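Local coordinates for putative mandelate racemase (Bordetella bronchiseptica, PDB 3OZY), which is of unknown function but probably abstracts a proton beside a substrate carboxylate and steadies the enolate with magnesium, perhaps acting on acid sugars, at residues A10-T15 / Y56-L61; M35-V40 / D308-A313; T47-P52 / F363-D368. All blocks are in the same frame, centred on the assembly; numbering follows the deposited sequence.

Interaction 1. Residues A10-T15 / Y56-L61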
loop_
_atom_site.group_PDB
_atom_site.type_symbol
_atom_site.label_atom_id
_atom_site.label_comp_id
_atom_site.label_asym_id
_atom_site.label_seq_id
_atom_site.Cartn_x
_atom_site.Cartn_y
_atom_site.Cartn_z
ATOM N N ALA A 10 -8.976 -11.235 -15.517
ATOM C CA ALA A 10 -7.597 -11.361 -15.065
ATOM C C ALA A 10 -7.184 -12.829 -15.136
ATOM O O ALA A 10 -7.625 -13.637 -14.315
ATOM C CB ALA A 10 -7.477 -10.838 -13.653
ATOM N N HIS A 11 -6.344 -13.165 -16.118
ATOM C CA HIS A 11 -5.885 -14.544 -16.327
ATOM C C HIS A 11 -4.618 -14.796 -15.529
ATOM O O HIS A 11 -3.577 -14.220 -15.820
ATOM C CB HIS A 11 -5.573 -14.815 -17.806
ATOM C CG HIS A 11 -6.697 -14.506 -18.745
ATOM N ND1 HIS A 11 -7.611 -15.456 -19.154
ATOM C CD2 HIS A 11 -7.037 -13.361 -19.379
ATOM C CE1 HIS A 11 -8.477 -14.900 -19.984
ATOM N NE2 HIS A 11 -8.151 -13.629 -20.137
ATOM N N ALA A 12 -4.697 -15.672 -14.535
ATOM C CA ALA A 12 -3.525 -16.029 -13.740
ATOM C C ALA A 12 -2.661 -17.061 -14.457
ATOM O O ALA A 12 -3.135 -18.154 -14.795
ATOM C CB ALA A 12 -3.946 -16.538 -12.374
ATOM N N LEU A 13 -1.392 -16.716 -14.669
ATOM C CA LEU A 13 -0.467 -17.554 -15.422
ATOM C C LEU A 13 0.791 -17.874 -14.625
ATOM O O LEU A 13 1.301 -17.034 -13.880
ATOM C CB LEU A 13 -0.066 -16.857 -16.721
ATOM C CG LEU A 13 -1.183 -16.395 -17.652
ATOM C CD1 LEU A 13 -0.593 -15.752 -18.902
ATOM C CD2 LEU A 13 -2.071 -17.570 -18.035
ATOM N N SER A 14 1.296 -19.097 -14.788
ATOM C CA SER A 14 2.548 -19.483 -14.159
ATOM C C SER A 14 3.429 -20.229 -15.152
ATOM O O SER A 14 2.941 -21.045 -15.941
ATOM C CB SER A 14 2.296 -20.337 -12.916
ATOM O OG SER A 14 3.497 -20.512 -12.175
ATOM N N THR A 15 4.724 -19.924 -15.127
ATOM C CA THR A 15 5.697 -20.623 -15.968
ATOM C C THR A 15 6.862 -21.086 -15.100
ATOM O O THR A 15 7.277 -20.384 -14.179
ATOM C CB THR A 15 6.215 -19.738 -17.126
ATOM O OG1 THR A 15 6.935 -18.610 -16.601
ATOM C CG2 THR A 15 5.066 -19.240 -17.984
ATOM N N TYR A 56 3.392 -10.478 -7.087
ATOM C CA TYR A 56 2.278 -10.208 -6.185
ATOM C C TYR A 56 1.393 -11.442 -6.292
ATOM O O TYR A 56 1.215 -11.980 -7.396
ATOM C CB TYR A 56 1.436 -9.021 -6.658
ATOM C CG TYR A 56 2.134 -7.697 -6.873
ATOM C CD1 TYR A 56 2.526 -6.907 -5.799
ATOM C CD2 TYR A 56 2.314 -7.198 -8.152
ATOM C CE1 TYR A 56 3.130 -5.668 -5.998
ATOM C CE2 TYR A 56 2.912 -5.973 -8.363
ATOM C CZ TYR A 56 3.308 -5.203 -7.281
ATOM O OH TYR A 56 3.899 -3.968 -7.495
ATOM N N ASP A 57 0.808 -11.870 -5.176
ATOM C CA ASP A 57 -0.049 -13.056 -5.194
ATOM C C ASP A 57 -1.100 -12.978 -6.299
ATOM O O ASP A 57 -1.817 -11.982 -6.421
ATOM C CB ASP A 57 -0.740 -13.241 -3.851
ATOM C CG ASP A 57 -1.551 -14.512 -3.803
ATOM O OD1 ASP A 57 -0.957 -15.579 -3.544
ATOM O OD2 ASP A 57 -2.777 -14.448 -4.056
ATOM N N LEU A 58 -1.206 -14.039 -7.096
ATOM C CA LEU A 58 -2.064 -13.998 -8.274
ATOM C C LEU A 58 -3.548 -13.954 -7.921
ATOM O O LEU A 58 -4.317 -13.321 -8.640
ATOM C CB LEU A 58 -1.784 -15.170 -9.218
ATOM C CG LEU A 58 -0.401 -15.208 -9.864
ATOM C CD1 LEU A 58 -0.372 -16.326 -10.909
ATOM C CD2 LEU A 58 -0.033 -13.875 -10.506
ATOM N N ALA A 59 -3.949 -14.625 -6.840
ATOM C CA ALA A 59 -5.353 -14.590 -6.423
ATOM C C ALA A 59 -5.729 -13.201 -5.907
ATOM O O ALA A 59 -6.816 -12.697 -6.205
ATOM C CB ALA A 59 -5.638 -15.654 -5.382
ATOM N N VAL A 60 -4.834 -12.574 -5.142
ATOM C CA VAL A 60 -5.068 -11.198 -4.700
ATOM C C VAL A 60 -5.248 -10.272 -5.905
ATOM O O VAL A 60 -6.210 -9.504 -5.967
ATOM C CB VAL A 60 -3.925 -10.692 -3.802
ATOM C CG1 VAL A 60 -4.038 -9.188 -3.570
ATOM C CG2 VAL A 60 -3.926 -11.435 -2.479
ATOM N N LEU A 61 -4.345 -10.355 -6.877
ATOM C CA LEU A 61 -4.459 -9.539 -8.075
ATOM C C LEU A 61 -5.750 -9.802 -8.845
ATOM O O LEU A 61 -6.432 -8.864 -9.275
ATOM C CB LEU A 61 -3.264 -9.776 -8.993
ATOM C CG LEU A 61 -1.938 -9.103 -8.617
ATOM C CD1 LEU A 61 -0.823 -9.627 -9.503
ATOM C CD2 LEU A 61 -2.024 -7.584 -8.735
#
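L58 lays its side chain over the methyl of A12, where the first turn of helix 58-73 meets strand 5-16. Both elements belong to the N-terminal capping domain of the mandelate racemase type, and the contact is a small example of a helix packing on an antiparallel sheet. Two atoms of the leucine share the work. Its CD1 lies 3.9 Å from A12 CB, while L58 CB, nearer the helix backbone, is 4.1 Å from the same A12 CB; the alanine methyl thus meets the base of the leucine as well as one of its ends. The small side chain lets the helix come close, the CA atoms of A12 and L58 being 6.0 Å apart. With CG turned opposite the carbonyl carbon (chi1 -65°) and the branch extended beyond it, L58 also carries CD1 over the backbone of L13, the strand residue after A12, while the side chain of L13 leaves on the other side and packs on V370 of helix 367-372. W375 touches both A12 and L58 and bonds through its backbone to A12, so the C-terminal part of the chain runs along the edge of this strand, outermost in its sheet.

The helix start is fixed by D57 at the N-cap position. D57 OD2 accepts from V60 N at 3.0 Å with an N-H...O angle of 160°, through the lone pair facing away from OD1, while OD1 forms a salt bridge to R63 of the second subunit. One and two turns further on, K62 bonds to the carbonyl O of A10 and E66 to its N. On the strand side, the contact closes with L58 CD1 resting 3.5 Å from L13 O.

Interaction 2. Residues M35-V40 / D308-A313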
loop_
_atom_site.group_PDB
_atom_site.type_symbol
_atom_site.label_atom_id
_atom_site.label_comp_id
_atom_site.label_asym_id
_atom_site.label_seq_id
_atom_site.Cartn_x
_atom_site.Cartn_y
_atom_site.Cartn_z
ATOM N N MET A 35 2.353 -14.082 -13.814
ATOM C CA MET A 35 1.728 -12.803 -14.123
ATOM C C MET A 35 0.226 -12.962 -14.141
ATOM O O MET A 35 -0.306 -14.079 -14.199
ATOM C CB MET A 35 2.167 -12.294 -15.499
ATOM C CG MET A 35 1.599 -13.109 -16.663
ATOM S SD MET A 35 2.131 -12.532 -18.287
ATOM C CE MET A 35 1.264 -10.963 -18.365
ATOM N N ILE A 36 -0.451 -11.825 -14.065
ATOM C CA ILE A 36 -1.833 -11.719 -14.501
ATOM C C ILE A 36 -1.846 -11.077 -15.878
ATOM O O ILE A 36 -1.249 -10.021 -16.083
ATOM C CB ILE A 36 -2.646 -10.806 -13.564
ATOM C CG1 ILE A 36 -2.891 -11.480 -12.218
ATOM C CG2 ILE A 36 -3.969 -10.404 -14.222
ATOM C CD1 ILE A 36 -3.867 -12.650 -12.271
ATOM N N LEU A 37 -2.527 -11.718 -16.824
ATOM C CA LEU A 37 -2.826 -11.103 -18.104
ATOM C C LEU A 37 -4.211 -10.481 -18.000
ATOM O O LEU A 37 -5.211 -11.196 -17.903
ATOM C CB LEU A 37 -2.783 -12.144 -19.234
ATOM C CG LEU A 37 -3.165 -11.623 -20.619
ATOM C CD1 LEU A 37 -2.191 -10.572 -21.091
ATOM C CD2 LEU A 37 -3.238 -12.770 -21.633
ATOM N N VAL A 38 -4.262 -9.152 -17.974
ATOM C CA VAL A 38 -5.532 -8.443 -17.920
ATOM C C VAL A 38 -6.128 -8.397 -19.316
ATOM O O VAL A 38 -5.411 -8.191 -20.294
ATOM C CB VAL A 38 -5.340 -7.003 -17.403
ATOM C CG1 VAL A 38 -6.676 -6.246 -17.380
ATOM C CG2 VAL A 38 -4.700 -7.023 -16.016
ATOM N N GLU A 39 -7.440 -8.602 -19.398
ATOM C CA GLU A 39 -8.162 -8.501 -20.658
ATOM C C GLU A 39 -9.409 -7.650 -20.449
ATOM O O GLU A 39 -10.293 -8.014 -19.674
ATOM C CB GLU A 39 -8.539 -9.900 -21.161
ATOM C CG GLU A 39 -9.199 -9.901 -22.531
ATOM C CD GLU A 39 -9.701 -11.273 -22.949
ATOM O OE1 GLU A 39 -9.413 -12.265 -22.251
ATOM O OE2 GLU A 39 -10.392 -11.359 -23.983
ATOM N N VAL A 40 -9.465 -6.498 -21.111
ATOM C CA VAL A 40 -10.644 -5.641 -21.050
ATOM C C VAL A 40 -11.409 -5.770 -22.359
ATOM O O VAL A 40 -10.869 -5.509 -23.434
ATOM C CB VAL A 40 -10.263 -4.163 -20.812
ATOM C CG1 VAL A 40 -11.504 -3.265 -20.904
ATOM C CG2 VAL A 40 -9.572 -4.007 -19.459
ATOM N N ASP A 308 7.328 -9.326 -17.124
ATOM C CA ASP A 308 6.882 -10.049 -18.315
ATOM C C ASP A 308 6.974 -9.137 -19.536
ATOM O O ASP A 308 7.295 -7.959 -19.409
ATOM C CB ASP A 308 5.458 -10.573 -18.111
ATOM C CG ASP A 308 4.474 -9.455 -17.806
ATOM O OD1 ASP A 308 4.213 -8.656 -18.728
ATOM O OD2 ASP A 308 3.976 -9.375 -16.666
ATOM N N ILE A 309 6.696 -9.668 -20.720
ATOM C CA ILE A 309 6.894 -8.886 -21.928
ATOM C C ILE A 309 5.898 -7.725 -22.044
ATOM O O ILE A 309 6.169 -6.737 -22.722
ATOM C CB ILE A 309 6.864 -9.774 -23.196
ATOM C CG1 ILE A 309 7.508 -9.053 -24.387
ATOM C CG2 ILE A 309 5.444 -10.208 -23.512
ATOM C CD1 ILE A 309 8.989 -8.803 -24.237
ATOM N N ILE A 310 4.749 -7.846 -21.391
ATOM C CA ILE A 310 3.781 -6.754 -21.406
ATOM C C ILE A 310 4.273 -5.595 -20.551
ATOM O O ILE A 310 4.200 -4.441 -20.973
ATOM C CB ILE A 310 2.397 -7.211 -20.938
ATOM C CG1 ILE A 310 1.893 -8.326 -21.859
ATOM C CG2 ILE A 310 1.425 -6.023 -20.891
ATOM C CD1 ILE A 310 0.444 -8.677 -21.648
ATOM N N THR A 311 4.806 -5.892 -19.371
ATOM C CA THR A 311 5.337 -4.801 -18.556
ATOM C C THR A 311 6.519 -4.141 -19.258
ATOM O O THR A 311 6.686 -2.925 -19.203
ATOM C CB THR A 311 5.689 -5.236 -17.094
ATOM O OG1 THR A 311 6.792 -6.155 -17.071
ATOM C CG2 THR A 311 4.507 -5.903 -16.420
ATOM N N VAL A 312 7.340 -4.940 -19.929
ATOM C CA VAL A 312 8.417 -4.396 -20.739
ATOM C C VAL A 312 7.886 -3.499 -21.863
ATOM O O VAL A 312 8.301 -2.342 -21.997
ATOM C CB VAL A 312 9.314 -5.529 -21.283
ATOM C CG1 VAL A 312 10.258 -5.023 -22.387
ATOM C CG2 VAL A 312 10.094 -6.146 -20.134
ATOM N N ALA A 313 6.968 -4.021 -22.672
ATOM C CA ALA A 313 6.441 -3.248 -23.788
ATOM C C ALA A 313 5.759 -1.957 -23.351
ATOM O O ALA A 313 5.949 -0.919 -23.979
ATOM C CB ALA A 313 5.486 -4.091 -24.640
#
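L37 and I310 meet methyl to methyl, crossing at about a right angle, with L37 CD1 3.3 Å from I310 CD1, closer than ordinary van der Waals contact, so that the exact spacing is doubtful. Here the middle strand of the capping-domain sheet meets the first turn of helix 309-321, one of the helices around the barrel. The looser half lies beside it and is buried as well: M35 CE is 4.1 Å from I310 CD1. The methionine, bent at its last torsion (chi3 -69°), runs across D308, with CE 3.6 Å from D308 CG and SD 3.9 Å from D308 CB, so thioether and methyl cover a carboxylate.

D308 is the N-cap of that helix. Its OD1 receives T311 N at 2.9 Å, from 40° above the carboxylate plane, and more weakly I310 N. The other oxygen, D308 OD2, is bonded by S51 OG, in the loop just after strand 48-50.

A buried carboxylate therefore sits under an apolar cover yet is held by hydrogen bonds at both oxygens. The helix start and its amide N-H groups would probably stabilise a negative charge there, offsetting the poor solvation offered by M35.

Interaction 3. Residues T47-P52 / F363-D368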
loop_
_atom_site.group_PDB
_atom_site.type_symbol
_atom_site.label_atom_id
_atom_site.label_comp_id
_atom_site.label_asym_id
_atom_site.label_seq_id
_atom_site.Cartn_x
_atom_site.Cartn_y
_atom_site.Cartn_z
ATOM N N THR A 47 -10.554 -5.160 -27.852
ATOM C CA THR A 47 -10.008 -5.681 -26.604
ATOM C C THR A 47 -8.647 -5.068 -26.306
ATOM O O THR A 47 -7.853 -4.851 -27.216
ATOM C CB THR A 47 -9.856 -7.211 -26.683
ATOM O OG1 THR A 47 -11.145 -7.803 -26.890
ATOM C CG2 THR A 47 -9.257 -7.766 -25.400
ATOM N N GLY A 48 -8.392 -4.775 -25.033
ATOM C CA GLY A 48 -7.061 -4.374 -24.601
ATOM C C GLY A 48 -6.508 -5.354 -23.586
ATOM O O GLY A 48 -7.264 -5.954 -22.826
ATOM N N VAL A 49 -5.190 -5.521 -23.570
ATOM C CA VAL A 49 -4.544 -6.372 -22.571
ATOM C C VAL A 49 -3.489 -5.601 -21.779
ATOM O O VAL A 49 -2.977 -4.568 -22.229
ATOM C CB VAL A 49 -3.896 -7.643 -23.190
ATOM C CG1 VAL A 49 -4.946 -8.505 -23.886
ATOM C CG2 VAL A 49 -2.774 -7.276 -24.148
ATOM N N GLY A 50 -3.180 -6.115 -20.593
ATOM C CA GLY A 50 -2.213 -5.476 -19.718
ATOM C C GLY A 50 -1.653 -6.450 -18.703
ATOM O O GLY A 50 -1.997 -7.634 -18.698
ATOM N N SER A 51 -0.776 -5.949 -17.837
ATOM C CA SER A 51 -0.191 -6.744 -16.758
ATOM C C SER A 51 0.091 -5.834 -15.576
ATOM O O SER A 51 0.646 -4.750 -15.761
ATOM C CB SER A 51 1.135 -7.367 -17.198
ATOM O OG SER A 51 1.813 -7.915 -16.075
ATOM N N PRO A 52 -0.266 -6.275 -14.360
ATOM C CA PRO A 52 0.030 -5.548 -13.113
ATOM C C PRO A 52 1.347 -5.983 -12.463
ATOM O O PRO A 52 1.517 -5.821 -11.253
ATOM C CB PRO A 52 -1.129 -5.958 -12.207
ATOM C CG PRO A 52 -1.362 -7.404 -12.624
ATOM C CD PRO A 52 -1.206 -7.388 -14.128
ATOM N N PHE A 363 1.818 -5.829 -30.371
ATOM C CA PHE A 363 2.124 -7.222 -30.691
ATOM C C PHE A 363 0.897 -8.093 -30.477
ATOM O O PHE A 363 -0.113 -7.634 -29.955
ATOM C CB PHE A 363 3.271 -7.740 -29.823
ATOM C CG PHE A 363 3.091 -7.459 -28.363
ATOM C CD1 PHE A 363 2.071 -8.064 -27.642
ATOM C CD2 PHE A 363 3.927 -6.571 -27.711
ATOM C CE1 PHE A 363 1.898 -7.800 -26.303
ATOM C CE2 PHE A 363 3.756 -6.303 -26.369
ATOM C CZ PHE A 363 2.741 -6.915 -25.664
ATOM N N GLU A 364 1.011 -9.361 -30.862
ATOM C CA GLU A 364 -0.063 -10.327 -30.680
ATOM C C GLU A 364 0.220 -11.272 -29.514
ATOM O O GLU A 364 1.345 -11.742 -29.343
ATOM C CB GLU A 364 -0.260 -11.143 -31.962
ATOM C CG GLU A 364 -0.646 -10.317 -33.180
ATOM C CD GLU A 364 -2.053 -9.754 -33.085
ATOM O OE1 GLU A 364 -2.715 -9.957 -32.045
ATOM O OE2 GLU A 364 -2.501 -9.107 -34.056
ATOM N N ILE A 365 -0.813 -11.542 -28.718
ATOM C CA ILE A 365 -0.733 -12.540 -27.652
ATOM C C ILE A 365 -0.929 -13.942 -28.229
ATOM O O ILE A 365 -1.815 -14.159 -29.064
ATOM C CB ILE A 365 -1.827 -12.316 -26.584
ATOM C CG1 ILE A 365 -1.618 -10.989 -25.842
ATOM C CG2 ILE A 365 -1.877 -13.490 -25.609
ATOM C CD1 ILE A 365 -0.359 -10.937 -25.008
ATOM N N ASP A 366 -0.117 -14.893 -27.777
ATOM C CA ASP A 366 -0.324 -16.300 -28.134
ATOM C C ASP A 366 -1.316 -16.878 -27.136
ATOM O O ASP A 366 -0.945 -17.276 -26.029
ATOM C CB ASP A 366 0.995 -17.077 -28.094
ATOM C CG ASP A 366 0.839 -18.537 -28.510
ATOM O OD1 ASP A 366 -0.290 -19.070 -28.470
ATOM O OD2 ASP A 366 1.862 -19.159 -28.859
ATOM N N TRP A 367 -2.584 -16.920 -27.529
ATOM C CA TRP A 367 -3.633 -17.359 -26.620
ATOM C C TRP A 367 -3.578 -18.860 -26.330
ATOM O O TRP A 367 -4.094 -19.316 -25.313
ATOM C CB TRP A 367 -5.009 -16.911 -27.119
ATOM C CG TRP A 367 -5.183 -15.413 -27.025
ATOM C CD1 TRP A 367 -5.049 -14.505 -28.035
ATOM C CD2 TRP A 367 -5.498 -14.657 -25.847
ATOM N NE1 TRP A 367 -5.273 -13.232 -27.561
ATOM C CE2 TRP A 367 -5.549 -13.299 -26.222
ATOM C CE3 TRP A 367 -5.741 -14.998 -24.511
ATOM C CZ2 TRP A 367 -5.838 -12.282 -25.314
ATOM C CZ3 TRP A 367 -6.033 -13.987 -23.610
ATOM C CH2 TRP A 367 -6.080 -12.645 -24.018
ATOM N N ASP A 368 -2.928 -19.621 -27.205
ATOM C CA ASP A 368 -2.707 -21.033 -26.920
ATOM C C ASP A 368 -1.715 -21.169 -25.764
ATOM O O ASP A 368 -1.903 -21.986 -24.861
ATOM C CB ASP A 368 -2.207 -21.776 -28.163
ATOM C CG ASP A 368 -3.247 -21.827 -29.270
ATOM O OD1 ASP A 368 -4.454 -21.826 -28.958
ATOM O OD2 ASP A 368 -2.851 -21.871 -30.452
#
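V49 has the largest share of this contact, with W367 and I365 dividing the other side between them. The valine belongs to strand 48-50, at one margin of the three-stranded sheet of the capping domain; its partners lie where the chain, having completed the barrel, returns to that domain and enters helix 367-372. The arrangement illustrates how a C-terminal segment can be packed against an N-terminal domain by a few apolar groups, with no hydrogen bond between the two segments.

V49 uses one methyl for each partner. CG1 stands 4.1 Å from W367 CZ2, on the six-membered ring of the indole, and approaches that ring obliquely. CG2 lies 4.2 Å from I365 CG1. The division follows from chi1 of -60°, which sets CG1 opposite the carbonyl carbon and wedges CG2 between the backbone N and that carbon. Since V49 is flanked by G48 and G50, it alone on this short strand has a side chain to offer.

I365 and W367 also pack on each other. The methyl I365 CG2 is 3.7 Å above the indole plane, over its centre, so the isoleucine supports one ring face while its CG1 meets the valine. W367 lies at the surface, whereas V49 is buried: the contact runs from the surface into the interior. Just before the tryptophan, D366 is the N-cap of helix 367-372; its OD1 accepts a weak bond from D368 N and another bond from F369 N.

Around this group, V49 N is held by D116 of helix 102-122, strand 48-50 pairs with strand 32-42, W367 reaches across to L37 on that middle strand, and F363 packs on I310 and A313 of helix 309-321.

The three contacts gather round the capping domain's antiparallel sheet, each on a different strand: 5-16 in interaction 1, the central 32-42 in interaction 2 and 48-50 in interaction 3. The centres of interactions 1 and 2 are about 11 Å apart. Those of interactions 1 and 3 are about 14 Å apart. Those of interactions 2 and 3 are about 6 Å apart. The first segments of interactions 2 and 3 fall between the two of interaction 1, and their second segments follow later, 308-313 before 363-368. Interaction 1 stays within the N-terminal domain. Interaction 2 joins that domain to a barrel helix and interaction 3 to the C-terminal segment, consistent with the enolase superfamily's two-domain architecture.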